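Local coordinates for receptor-like protein kinase ANXUR1 (Arabidopsis thaliana, PDB 6FIG) that is a plant receptor-like kinase whose extracellular malectin-like region probably senses signals at the cell surface during reproduction, at residues L291-N305 with I345-Y359. Numbering follows the deposited sequence.
Sequences LSKINQKVFNIYINN and ITLQMTPSTFGQPEY. With NAG (2-acetamido-2-deoxy-beta-D-glucopyranose), chain D; NAG (2-acetamido-2-deoxy-beta-D-glucopyranose), chain B.
Ile301 and Met349 face each other as a non-hydrogen-bonded pair where strands 299-303 and 345-351 run antiparallel in a four-stranded sheet of the malectin-like beta-sandwich fold. The tight side is apolar and turned into the domain. There Leu347 CD1 wedges between two isoleucines, lying 3.8 Å from both Ile301 CG2 and Ile303 CG1. Further along, Met349 runs alongside Phe299 in a Met-aromatic contact, SD 4.8 Å from the ring centroid and oblique to it; CG sits between backbone N and carbonyl carbon (chi1 55°), and the bend at chi3 brings CE beside Phe299 CE2. Phe286 and Leu282 of strand 278-287, in another sheet, pack against Phe299 and Ile303, and Trp270 of strand 268-273 packs on Leu347 and Met349.

The opposite face of the two strands, with Asn300, Tyr302, Gln348 and Thr350, meets sugar and water. Tyr302 offers one ring face to C5 of the chain D N-acetylglucosamine, 3.7 Å from Tyr302 CD2, while Thr350 CG2 meets the ring at its edge. Thr350 OG1 is held by the carbonyl of Ser266, and the sugar O6 lies close to both Gln348 OE1 and Asn305 OD1.

Beyond the strand pair each chain makes a type II turn, Lys293 to Gln296 and Thr353 to Gln356, with Glu358 N and Tyr359 N bonded to the carbonyls of Asn295 and Gln296. One water donates to both Asn295 OD1 and Phe354 O, and Asn295 ND2 reaches Gly355 O from above its carbonyl plane. Gln296 works in two directions: its OE1 accepts from the backbone N of Ser292 and Lys293, fixing the amide, and its NE2 points to Glu358. That last bond, Gln296 NE2 to Glu358 OE2 at 2.9 Å, is nearly straight (168°) and arrives from above the carboxylate plane.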
ATOM      1  N   LEU A 291     -12.320  21.271 -23.068  1.00 31.04           N
ATOM      2  CA  LEU A 291     -12.497  22.714 -23.169  1.00 30.93           C
ATOM      3  C   LEU A 291     -11.487  23.431 -22.311  1.00 30.94           C
ATOM      4  O   LEU A 291     -10.763  22.804 -21.531  1.00 30.53           O
ATOM      5  CB  LEU A 291     -13.921  23.093 -22.757  1.00 30.08           C
ATOM      6  CG  LEU A 291     -15.009  22.388 -23.569  1.00 30.85           C
ATOM      7  CD1 LEU A 291     -16.370  22.568 -22.915  1.00 30.36           C
ATOM      8  CD2 LEU A 291     -14.994  22.913 -24.998  1.00 32.81           C
ATOM      9  N   SER A 292     -11.406  24.745 -22.469  1.00 31.22           N
ATOM     10  CA  SER A 292     -10.362  25.513 -21.782  1.00 31.63           C
ATOM     11  C   SER A 292     -10.780  26.802 -21.112  1.00 31.11           C
ATOM     12  O   SER A 292      -9.969  27.387 -20.395  1.00 31.13           O
ATOM     13  CB  SER A 292      -9.206  25.798 -22.742  1.00 34.44           C
ATOM     14  OG  SER A 292      -9.641  26.620 -23.786  1.00 36.07           O
ATOM     15  N   LYS A 293     -12.005  27.270 -21.342  1.00 30.12           N
ATOM     16  CA  LYS A 293     -12.420  28.574 -20.826  1.00 30.01           C
ATOM     17  C   LYS A 293     -13.753  28.493 -20.113  1.00 28.18           C
ATOM     18  O   LYS A 293     -14.566  27.608 -20.359  1.00 26.60           O
ATOM     19  CB  LYS A 293     -12.542  29.588 -21.957  1.00 32.31           C
ATOM     20  CG  LYS A 293     -11.255  29.877 -22.717  1.00 34.99           C
ATOM     21  CD  LYS A 293     -11.519  30.833 -23.878  1.00 37.42           C
ATOM     22  CE  LYS A 293     -12.226  30.115 -25.036  1.00 39.29           C
ATOM     23  NZ  LYS A 293     -12.481  30.971 -26.229  1.00 42.39           N
ATOM     24  N   ILE A 294     -13.957  29.464 -19.244  1.00 27.56           N
ATOM     25  CA  ILE A 294     -15.228  29.668 -18.605  1.00 26.92           C
ATOM     26  C   ILE A 294     -16.302  29.944 -19.672  1.00 26.34           C
ATOM     27  O   ILE A 294     -16.031  30.526 -20.744  1.00 27.33           O
ATOM     28  CB  ILE A 294     -15.136  30.836 -17.607  1.00 27.78           C
ATOM     29  CG1 ILE A 294     -16.360  30.882 -16.713  1.00 27.53           C
ATOM     30  CG2 ILE A 294     -14.930  32.177 -18.316  1.00 29.14           C
ATOM     31  CD1 ILE A 294     -16.189  31.849 -15.560  1.00 28.74           C
ATOM     32  N   ASN A 295     -17.514  29.499 -19.364  1.00 25.39           N
ATOM     33  CA  ASN A 295     -18.693  29.763 -20.199  1.00 26.08           C
ATOM     34  C   ASN A 295     -18.659  29.070 -21.554  1.00 26.44           C
ATOM     35  O   ASN A 295     -19.318  29.497 -22.499  1.00 27.28           O
ATOM     36  CB  ASN A 295     -18.968  31.262 -20.375  1.00 27.32           C
ATOM     37  CG  ASN A 295     -20.438  31.552 -20.622  1.00 28.07           C
ATOM     38  OD1 ASN A 295     -21.303  30.843 -20.122  1.00 28.38           O
ATOM     39  ND2 ASN A 295     -20.726  32.601 -21.401  1.00 29.12           N
ATOM     40  N   GLN A 296     -17.918  27.974 -21.636  1.00 26.21           N
ATOM     41  CA  GLN A 296     -17.988  27.093 -22.768  1.00 26.85           C
ATOM     42  C   GLN A 296     -19.026  26.020 -22.580  1.00 26.67           C
ATOM     43  O   GLN A 296     -19.770  25.742 -23.500  1.00 26.61           O
ATOM     44  CB  GLN A 296     -16.623  26.504 -23.086  1.00 27.19           C
ATOM     45  CG  GLN A 296     -15.678  27.529 -23.702  1.00 28.41           C
ATOM     46  CD  GLN A 296     -14.419  26.888 -24.214  1.00 29.74           C
ATOM     47  OE1 GLN A 296     -13.659  26.350 -23.423  1.00 29.14           O
ATOM     48  NE2 GLN A 296     -14.189  26.937 -25.537  1.00 31.14           N
ATOM     49  N   LYS A 297     -19.055  25.399 -21.398  1.00 25.99           N
ATOM     50  CA  LYS A 297     -20.039  24.370 -21.055  1.00 26.24           C
ATOM     51  C   LYS A 297     -20.607  24.703 -19.686  1.00 25.36           C
ATOM     52  O   LYS A 297     -19.858  24.825 -18.715  1.00 25.32           O
ATOM     53  CB  LYS A 297     -19.413  22.993 -21.059  1.00 26.99           C
ATOM     54  CG  LYS A 297     -20.333  21.870 -20.591  1.00 28.29           C
ATOM     55  CD  LYS A 297     -19.680  20.502 -20.768  1.00 30.33           C
ATOM     56  CE  LYS A 297     -18.471  20.316 -19.862  1.00 31.98           C
ATOM     57  NZ  LYS A 297     -17.608  19.224 -20.355  1.00 33.74           N
ATOM     58  N   VAL A 298     -21.918  24.869 -19.646  1.00 24.37           N
ATOM     59  CA  VAL A 298     -22.620  25.377 -18.477  1.00 23.53           C
ATOM     60  C   VAL A 298     -23.916  24.598 -18.381  1.00 22.94           C
ATOM     61  O   VAL A 298     -24.660  24.502 -19.357  1.00 23.11           O
ATOM     62  CB  VAL A 298     -22.873  26.888 -18.629  1.00 25.04           C
ATOM     63  CG1 VAL A 298     -23.574  27.457 -17.434  1.00 25.80           C
ATOM     64  CG2 VAL A 298     -21.564  27.631 -18.870  1.00 25.41           C
ATOM     65  N   PHE A 299     -24.185  24.019 -17.211  1.00 21.73           N
ATOM     66  CA  PHE A 299     -25.270  23.050 -17.107  1.00 22.11           C
ATOM     67  C   PHE A 299     -25.971  23.047 -15.775  1.00 22.21           C
ATOM     68  O   PHE A 299     -25.372  23.378 -14.734  1.00 22.00           O
ATOM     69  CB  PHE A 299     -24.796  21.636 -17.481  1.00 22.04           C
ATOM     70  CG  PHE A 299     -23.591  21.145 -16.733  1.00 21.27           C
ATOM     71  CD1 PHE A 299     -22.318  21.499 -17.115  1.00 21.25           C
ATOM     72  CD2 PHE A 299     -23.746  20.218 -15.691  1.00 21.01           C
ATOM     73  CE1 PHE A 299     -21.211  21.011 -16.447  1.00 21.28           C
ATOM     74  CE2 PHE A 299     -22.639  19.731 -15.031  1.00 20.48           C
ATOM     75  CZ  PHE A 299     -21.369  20.130 -15.416  1.00 20.48           C
ATOM     76  N   ASN A 300     -27.237  22.644 -15.818  1.00 22.67           N
ATOM     77  CA  ASN A 300     -28.076  22.535 -14.642  1.00 23.48           C
ATOM     78  C   ASN A 300     -27.965  21.133 -14.088  1.00 23.22           C
ATOM     79  O   ASN A 300     -27.809  20.178 -14.843  1.00 22.97           O
ATOM     80  CB  ASN A 300     -29.526  22.845 -14.981  1.00 24.74           C
ATOM     81  CG  ASN A 300     -29.729  24.272 -15.454  1.00 26.28           C
ATOM     82  OD1 ASN A 300     -29.111  25.210 -14.941  1.00 27.19           O
ATOM     83  ND2 ASN A 300     -30.571  24.438 -16.459  1.00 27.52           N
ATOM     84  N   ILE A 301     -28.038  21.024 -12.764  1.00 22.90           N
ATOM     85  CA  ILE A 301     -27.946  19.730 -12.073  1.00 22.52           C
ATOM     86  C   ILE A 301     -29.119  19.645 -11.121  1.00 22.94           C
ATOM     87  O   ILE A 301     -29.337  20.572 -10.324  1.00 23.55           O
ATOM     88  CB  ILE A 301     -26.648  19.594 -11.269  1.00 21.84           C
ATOM     89  CG1 ILE A 301     -25.407  19.796 -12.154  1.00 21.72           C
ATOM     90  CG2 ILE A 301     -26.586  18.233 -10.571  1.00 21.96           C
ATOM     91  CD1 ILE A 301     -24.096  19.698 -11.398  1.00 21.53           C
ATOM     92  N   TYR A 302     -29.867  18.543 -11.210  1.00 22.75           N
ATOM     93  CA  TYR A 302     -31.033  18.305 -10.360  1.00 24.55           C
ATOM     94  C   TYR A 302     -30.862  16.987  -9.618  1.00 24.51           C
ATOM     95  O   TYR A 302     -30.304  16.030 -10.154  1.00 23.39           O
ATOM     96  CB  TYR A 302     -32.306  18.266 -11.197  1.00 26.62           C
ATOM     97  CG  TYR A 302     -32.445  19.433 -12.134  1.00 27.93           C
ATOM     98  CD1 TYR A 302     -32.862  20.671 -11.671  1.00 29.69           C
ATOM     99  CD2 TYR A 302     -32.183  19.289 -13.497  1.00 28.44           C
ATOM    100  CE1 TYR A 302     -33.013  21.743 -12.542  1.00 30.43           C
ATOM    101  CE2 TYR A 302     -32.328  20.350 -14.373  1.00 29.24           C
ATOM    102  CZ  TYR A 302     -32.738  21.569 -13.896  1.00 30.29           C
ATOM    103  OH  TYR A 302     -32.876  22.610 -14.817  1.00 31.81           O
ATOM    104  N   ILE A 303     -31.315  16.964  -8.362  1.00 24.87           N
ATOM    105  CA  ILE A 303     -31.246  15.761  -7.531  1.00 25.36           C
ATOM    106  C   ILE A 303     -32.653  15.561  -6.971  1.00 26.91           C
ATOM    107  O   ILE A 303     -33.185  16.453  -6.312  1.00 27.89           O
ATOM    108  CB  ILE A 303     -30.195  15.890  -6.395  1.00 24.66           C
ATOM    109  CG1 ILE A 303     -28.785  15.949  -6.989  1.00 24.02           C
ATOM    110  CG2 ILE A 303     -30.298  14.704  -5.432  1.00 24.51           C
ATOM    111  CD1 ILE A 303     -27.658  16.297  -6.031  1.00 23.88           C
ATOM    112  N   ASN A 304     -33.270  14.417  -7.263  1.00 28.56           N
ATOM    113  CA  ASN A 304     -34.651  14.122  -6.855  1.00 31.86           C
ATOM    114  C   ASN A 304     -35.594  15.241  -7.240  1.00 34.04           C
ATOM    115  O   ASN A 304     -36.389  15.717  -6.424  1.00 35.99           O
ATOM    116  CB  ASN A 304     -34.740  13.789  -5.349  1.00 32.82           C
ATOM    117  CG  ASN A 304     -34.296  12.385  -5.059  1.00 33.72           C
ATOM    118  OD1 ASN A 304     -33.575  11.811  -5.848  1.00 35.73           O
ATOM    119  ND2 ASN A 304     -34.679  11.838  -3.905  1.00 34.05           N
ATOM    120  N   ASN A 305     -35.451  15.670  -8.498  1.00 34.81           N
ATOM    121  CA  ASN A 305     -36.263  16.729  -9.112  1.00 37.64           C
ATOM    122  C   ASN A 305     -36.100  18.116  -8.491  1.00 38.15           C
ATOM    123  O   ASN A 305     -36.839  19.036  -8.858  1.00 41.56           O
ATOM    124  CB  ASN A 305     -37.748  16.326  -9.162  1.00 41.65           C
ATOM    125  CG  ASN A 305     -37.967  15.009  -9.877  1.00 43.70           C
ATOM    126  OD1 ASN A 305     -37.249  14.677 -10.834  1.00 44.77           O
ATOM    127  ND2 ASN A 305     -38.961  14.243  -9.420  1.00 47.35           N
ATOM    128  N   ILE A 345     -32.860   7.729  -5.580  1.00 31.26           N
ATOM    129  CA  ILE A 345     -32.210   9.003  -5.829  1.00 30.09           C
ATOM    130  C   ILE A 345     -32.035   9.089  -7.343  1.00 28.80           C
ATOM    131  O   ILE A 345     -31.574   8.134  -7.978  1.00 27.55           O
ATOM    132  CB  ILE A 345     -30.862   9.118  -5.113  1.00 29.31           C
ATOM    133  CG1 ILE A 345     -31.103   9.362  -3.613  1.00 30.17           C
ATOM    134  CG2 ILE A 345     -29.995  10.246  -5.703  1.00 28.55           C
ATOM    135  CD1 ILE A 345     -29.866   9.191  -2.777  1.00 29.44           C
ATOM    136  N   THR A 346     -32.447  10.225  -7.914  1.00 28.55           N
ATOM    137  CA  THR A 346     -32.196  10.504  -9.323  0.58 28.58           C
ATOM    138  C   THR A 346     -31.240  11.673  -9.425  1.00 27.06           C
ATOM    139  O   THR A 346     -31.336  12.645  -8.667  1.00 28.37           O
ATOM    140  CB  THR A 346     -33.474  10.838 -10.110  0.58 30.82           C
ATOM    141  OG1 THR A 346     -34.138  11.971  -9.531  0.58 31.63           O
ATOM    142  CG2 THR A 346     -34.406   9.640 -10.142  0.58 32.26           C
ATOM    143  N   LEU A 347     -30.289  11.573 -10.345  1.00 24.67           N
ATOM    144  CA  LEU A 347     -29.379  12.681 -10.621  1.00 23.85           C
ATOM    145  C   LEU A 347     -29.606  13.043 -12.077  1.00 24.57           C
ATOM    146  O   LEU A 347     -29.601  12.147 -12.919  1.00 24.41           O
ATOM    147  CB  LEU A 347     -27.946  12.265 -10.394  1.00 22.90           C
ATOM    148  CG  LEU A 347     -26.886  13.271 -10.814  1.00 22.57           C
ATOM    149  CD1 LEU A 347     -26.957  14.529  -9.975  1.00 23.46           C
ATOM    150  CD2 LEU A 347     -25.506  12.650 -10.707  1.00 21.96           C
ATOM    151  N   GLN A 348     -29.838  14.327 -12.373  1.00 24.17           N
ATOM    152  CA  GLN A 348     -30.107  14.733 -13.766  1.00 25.35           C
ATOM    153  C   GLN A 348     -29.286  15.940 -14.116  1.00 24.76           C
ATOM    154  O   GLN A 348     -29.077  16.790 -13.274  1.00 24.70           O
ATOM    155  CB  GLN A 348     -31.575  15.043 -13.973  1.00 26.98           C
ATOM    156  CG  GLN A 348     -32.467  13.836 -13.773  1.00 28.55           C
ATOM    157  CD  GLN A 348     -33.912  14.195 -13.854  1.00 30.85           C
ATOM    158  OE1 GLN A 348     -34.427  14.925 -12.999  1.00 31.91           O
ATOM    159  NE2 GLN A 348     -34.588  13.724 -14.905  1.00 33.58           N
ATOM    160  N   MET A 349     -28.785  15.982 -15.345  1.00 25.10           N
ATOM    161  CA  MET A 349     -28.153  17.197 -15.850  1.00 25.30           C
ATOM    162  C   MET A 349     -28.569  17.500 -17.283  1.00 25.44           C
ATOM    163  O   MET A 349     -28.876  16.608 -18.066  1.00 25.11           O
ATOM    164  CB  MET A 349     -26.630  17.188 -15.674  1.00 26.76           C
ATOM    165  CG  MET A 349     -25.875  16.018 -16.247  1.00 28.10           C
ATOM    166  SD  MET A 349     -24.110  16.126 -15.824  1.00 29.58           S
ATOM    167  CE  MET A 349     -24.095  16.201 -14.074  1.00 28.79           C
ATOM    168  N   THR A 350     -28.570  18.796 -17.599  1.00 24.71           N
ATOM    169  CA  THR A 350     -29.035  19.287 -18.894  1.00 25.80           C
ATOM    170  C   THR A 350     -28.343  20.631 -19.086  1.00 24.91           C
ATOM    171  O   THR A 350     -27.968  21.262 -18.103  1.00 24.23           O
ATOM    172  CB  THR A 350     -30.584  19.405 -18.929  1.00 27.14           C
ATOM    173  OG1 THR A 350     -31.061  19.673 -20.264  1.00 29.32           O
ATOM    174  CG2 THR A 350     -31.091  20.504 -18.000  1.00 27.38           C
ATOM    175  N   PRO A 351     -28.196  21.096 -20.337  1.00 24.97           N
ATOM    176  CA  PRO A 351     -27.479  22.365 -20.482  1.00 24.64           C
ATOM    177  C   PRO A 351     -28.270  23.545 -19.926  1.00 24.95           C
ATOM    178  O   PRO A 351     -29.501  23.542 -19.947  1.00 25.63           O
ATOM    179  CB  PRO A 351     -27.346  22.528 -22.013  1.00 25.76           C
ATOM    180  CG  PRO A 351     -27.605  21.167 -22.562  1.00 26.15           C
ATOM    181  CD  PRO A 351     -28.606  20.570 -21.649  1.00 26.24           C
ATOM    182  N   SER A 352     -27.533  24.551 -19.462  1.00 24.72           N
ATOM    183  CA  SER A 352     -28.128  25.818 -19.072  1.00 25.91           C
ATOM    184  C   SER A 352     -28.059  26.751 -20.275  1.00 26.68           C
ATOM    185  O   SER A 352     -27.097  26.722 -21.055  1.00 26.43           O
ATOM    186  CB  SER A 352     -27.356  26.435 -17.906  1.00 25.13           C
ATOM    187  OG  SER A 352     -27.831  27.743 -17.607  1.00 26.65           O
ATOM    188  N   THR A 353     -29.071  27.592 -20.411  1.00 28.46           N
ATOM    189  CA  THR A 353     -29.006  28.677 -21.378  1.00 29.40           C
ATOM    190  C   THR A 353     -28.501  29.983 -20.751  1.00 30.25           C
ATOM    191  O   THR A 353     -28.312  30.987 -21.473  1.00 30.67           O
ATOM    192  CB  THR A 353     -30.366  28.919 -22.041  1.00 31.02           C
ATOM    193  OG1 THR A 353     -31.356  29.134 -21.029  1.00 31.64           O
ATOM    194  CG2 THR A 353     -30.747  27.720 -22.908  1.00 31.23           C
ATOM    195  N   PHE A 354     -28.320  29.995 -19.431  1.00 29.64           N
ATOM    196  CA  PHE A 354     -27.932  31.208 -18.736  1.00 31.39           C
ATOM    197  C   PHE A 354     -26.556  31.687 -19.191  1.00 31.08           C
ATOM    198  O   PHE A 354     -25.606  30.918 -19.207  1.00 30.18           O
ATOM    199  CB  PHE A 354     -27.928  30.995 -17.227  1.00 32.00           C
ATOM    200  CG  PHE A 354     -27.541  32.225 -16.453  1.00 33.46           C
ATOM    201  CD1 PHE A 354     -26.272  32.333 -15.890  1.00 32.98           C
ATOM    202  CD2 PHE A 354     -28.434  33.290 -16.327  1.00 35.66           C
ATOM    203  CE1 PHE A 354     -25.906  33.485 -15.196  1.00 34.42           C
ATOM    204  CE2 PHE A 354     -28.075  34.442 -15.631  1.00 36.52           C
ATOM    205  CZ  PHE A 354     -26.813  34.530 -15.060  1.00 35.60           C
ATOM    206  N   GLY A 355     -26.472  32.953 -19.599  1.00 31.99           N
ATOM    207  CA  GLY A 355     -25.178  33.561 -19.936  1.00 32.24           C
ATOM    208  C   GLY A 355     -24.627  33.226 -21.313  1.00 32.31           C
ATOM    209  O   GLY A 355     -23.475  33.554 -21.608  1.00 32.15           O
ATOM    210  N   GLN A 356     -25.447  32.613 -22.170  1.00 32.06           N
ATOM    211  CA  GLN A 356     -25.103  32.403 -23.565  1.00 33.26           C
ATOM    212  C   GLN A 356     -23.788  31.620 -23.708  1.00 31.06           C
ATOM    213  O   GLN A 356     -22.812  32.112 -24.279  1.00 30.98           O
ATOM    214  CB  GLN A 356     -25.051  33.762 -24.317  1.00 35.93           C
ATOM    215  CG  GLN A 356     -26.333  34.608 -24.271  1.00 39.50           C
ATOM    216  CD  GLN A 356     -26.707  35.167 -22.888  1.00 41.80           C
ATOM    217  OE1 GLN A 356     -25.949  35.928 -22.252  1.00 43.28           O
ATOM    218  NE2 GLN A 356     -27.899  34.794 -22.420  1.00 44.52           N
ATOM    219  N   PRO A 357     -23.752  30.389 -23.167  1.00 28.89           N
ATOM    220  CA  PRO A 357     -22.521  29.610 -23.232  1.00 28.10           C
ATOM    221  C   PRO A 357     -22.168  29.209 -24.662  1.00 28.57           C
ATOM    222  O   PRO A 357     -23.050  29.170 -25.521  1.00 29.89           O
ATOM    223  CB  PRO A 357     -22.849  28.388 -22.377  1.00 26.89           C
ATOM    224  CG  PRO A 357     -24.327  28.219 -22.528  1.00 27.39           C
ATOM    225  CD  PRO A 357     -24.861  29.625 -22.564  1.00 28.09           C
ATOM    226  N   GLU A 358     -20.892  28.934 -24.924  1.00 28.37           N
ATOM    227  CA  GLU A 358     -20.464  28.553 -26.277  1.00 29.56           C
ATOM    228  C   GLU A 358     -21.164  27.291 -26.770  1.00 29.10           C
ATOM    229  O   GLU A 358     -21.613  27.237 -27.930  1.00 29.39           O
ATOM    230  CB  GLU A 358     -18.948  28.357 -26.368  1.00 30.42           C
ATOM    231  CG  GLU A 358     -18.469  28.216 -27.811  1.00 33.03           C
ATOM    232  CD  GLU A 358     -16.970  28.138 -27.956  1.00 34.83           C
ATOM    233  OE1 GLU A 358     -16.518  27.765 -29.063  1.00 37.78           O
ATOM    234  OE2 GLU A 358     -16.244  28.464 -26.997  1.00 34.77           O
ATOM    235  N   TYR A 359     -21.249  26.282 -25.903  1.00 27.79           N
ATOM    236  CA  TYR A 359     -21.877  25.019 -26.219  1.00 28.14           C
ATOM    237  C   TYR A 359     -23.044  24.792 -25.276  1.00 26.48           C
ATOM    238  O   TYR A 359     -23.148  25.441 -24.225  1.00 25.94           O
ATOM    239  CB  TYR A 359     -20.873  23.870 -26.050  1.00 29.29           C
ATOM    240  CG  TYR A 359     -19.673  23.978 -26.950  1.00 31.26           C
ATOM    241  CD1 TYR A 359     -19.760  23.608 -28.284  1.00 34.57           C
ATOM    242  CD2 TYR A 359     -18.438  24.452 -26.471  1.00 32.07           C
ATOM    243  CE1 TYR A 359     -18.666  23.719 -29.131  1.00 36.28           C
ATOM    244  CE2 TYR A 359     -17.328  24.549 -27.307  1.00 33.80           C
ATOM    245  CZ  TYR A 359     -17.449  24.177 -28.637  1.00 36.22           C
ATOM    246  OH  TYR A 359     -16.386  24.257 -29.520  1.00 38.64           O
TER
HETATM  247  C1  NAG D   1     -34.719  17.759 -16.580  1.00 42.16           C
HETATM  248  C2  NAG D   1     -35.881  18.364 -17.340  1.00 45.73           C
HETATM  249  C3  NAG D   1     -36.643  19.364 -16.478  1.00 46.80           C
HETATM  250  C4  NAG D   1     -36.939  18.816 -15.092  1.00 47.31           C
HETATM  251  C5  NAG D   1     -35.643  18.330 -14.457  1.00 43.75           C
HETATM  252  C6  NAG D   1     -35.761  17.823 -13.024  1.00 42.71           C
HETATM  253  C7  NAG D   1     -35.468  18.584 -19.759  1.00 48.56           C
HETATM  254  C8  NAG D   1     -34.767  19.410 -20.807  1.00 48.06           C
HETATM  255  N2  NAG D   1     -35.298  19.018 -18.507  1.00 46.38           N
HETATM  256  O3  NAG D   1     -37.871  19.690 -17.128  1.00 49.15           O
HETATM  257  O4  NAG D   1     -37.475  19.859 -14.273  1.00 51.35           O
HETATM  258  O5  NAG D   1     -35.158  17.294 -15.301  1.00 41.92           O
HETATM  259  O6  NAG D   1     -36.477  16.585 -12.974  1.00 43.28           O
HETATM  260  O7  NAG D   1     -36.140  17.598 -20.049  1.00 49.66           O
HETATM  261  C1  NAG B   2     -38.673  19.408 -13.637  1.00 56.57           C
HETATM  262  C2  NAG B   2     -39.076  20.353 -12.521  1.00 58.54           C
HETATM  263  C3  NAG B   2     -40.278  19.740 -11.812  1.00 62.11           C
HETATM  264  C4  NAG B   2     -41.419  19.451 -12.796  1.00 64.49           C
HETATM  265  C5  NAG B   2     -40.929  18.723 -14.059  1.00 63.69           C
HETATM  266  C6  NAG B   2     -41.981  18.737 -15.165  1.00 65.92           C
HETATM  267  C7  NAG B   2     -37.184  21.651 -11.612  1.00 55.18           C
HETATM  268  C8  NAG B   2     -36.138  21.709 -10.536  1.00 53.37           C
HETATM  269  N2  NAG B   2     -37.996  20.588 -11.571  1.00 56.29           N
HETATM  270  O3  NAG B   2     -40.721  20.637 -10.789  1.00 64.49           O
HETATM  271  O4  NAG B   2     -42.422  18.666 -12.128  1.00 66.95           O
HETATM  272  O5  NAG B   2     -39.733  19.321 -14.584  1.00 60.00           O
HETATM  273  O6  NAG B   2     -41.812  19.894 -15.996  1.00 66.88           O
HETATM  274  O7  NAG B   2     -37.263  22.527 -12.460  1.00 54.96           O
HETATM  275  O   HOH W   1     -15.855  30.755 -25.523  1.00 59.03           O
HETATM  276  O   HOH W   2     -23.090  31.278 -18.230  1.00 28.37           O
HETATM  277  O   HOH W   3     -23.599  24.201 -21.869  1.00 24.17           O
HETATM  278  O   HOH W   4     -29.379  27.844 -15.516  1.00 27.40           O
HETATM  279  O   HOH W   5     -31.095  27.107 -17.952  1.00 36.55           O
HETATM  280  O   HOH W   6     -33.377  14.706 -10.452  1.00 28.56           O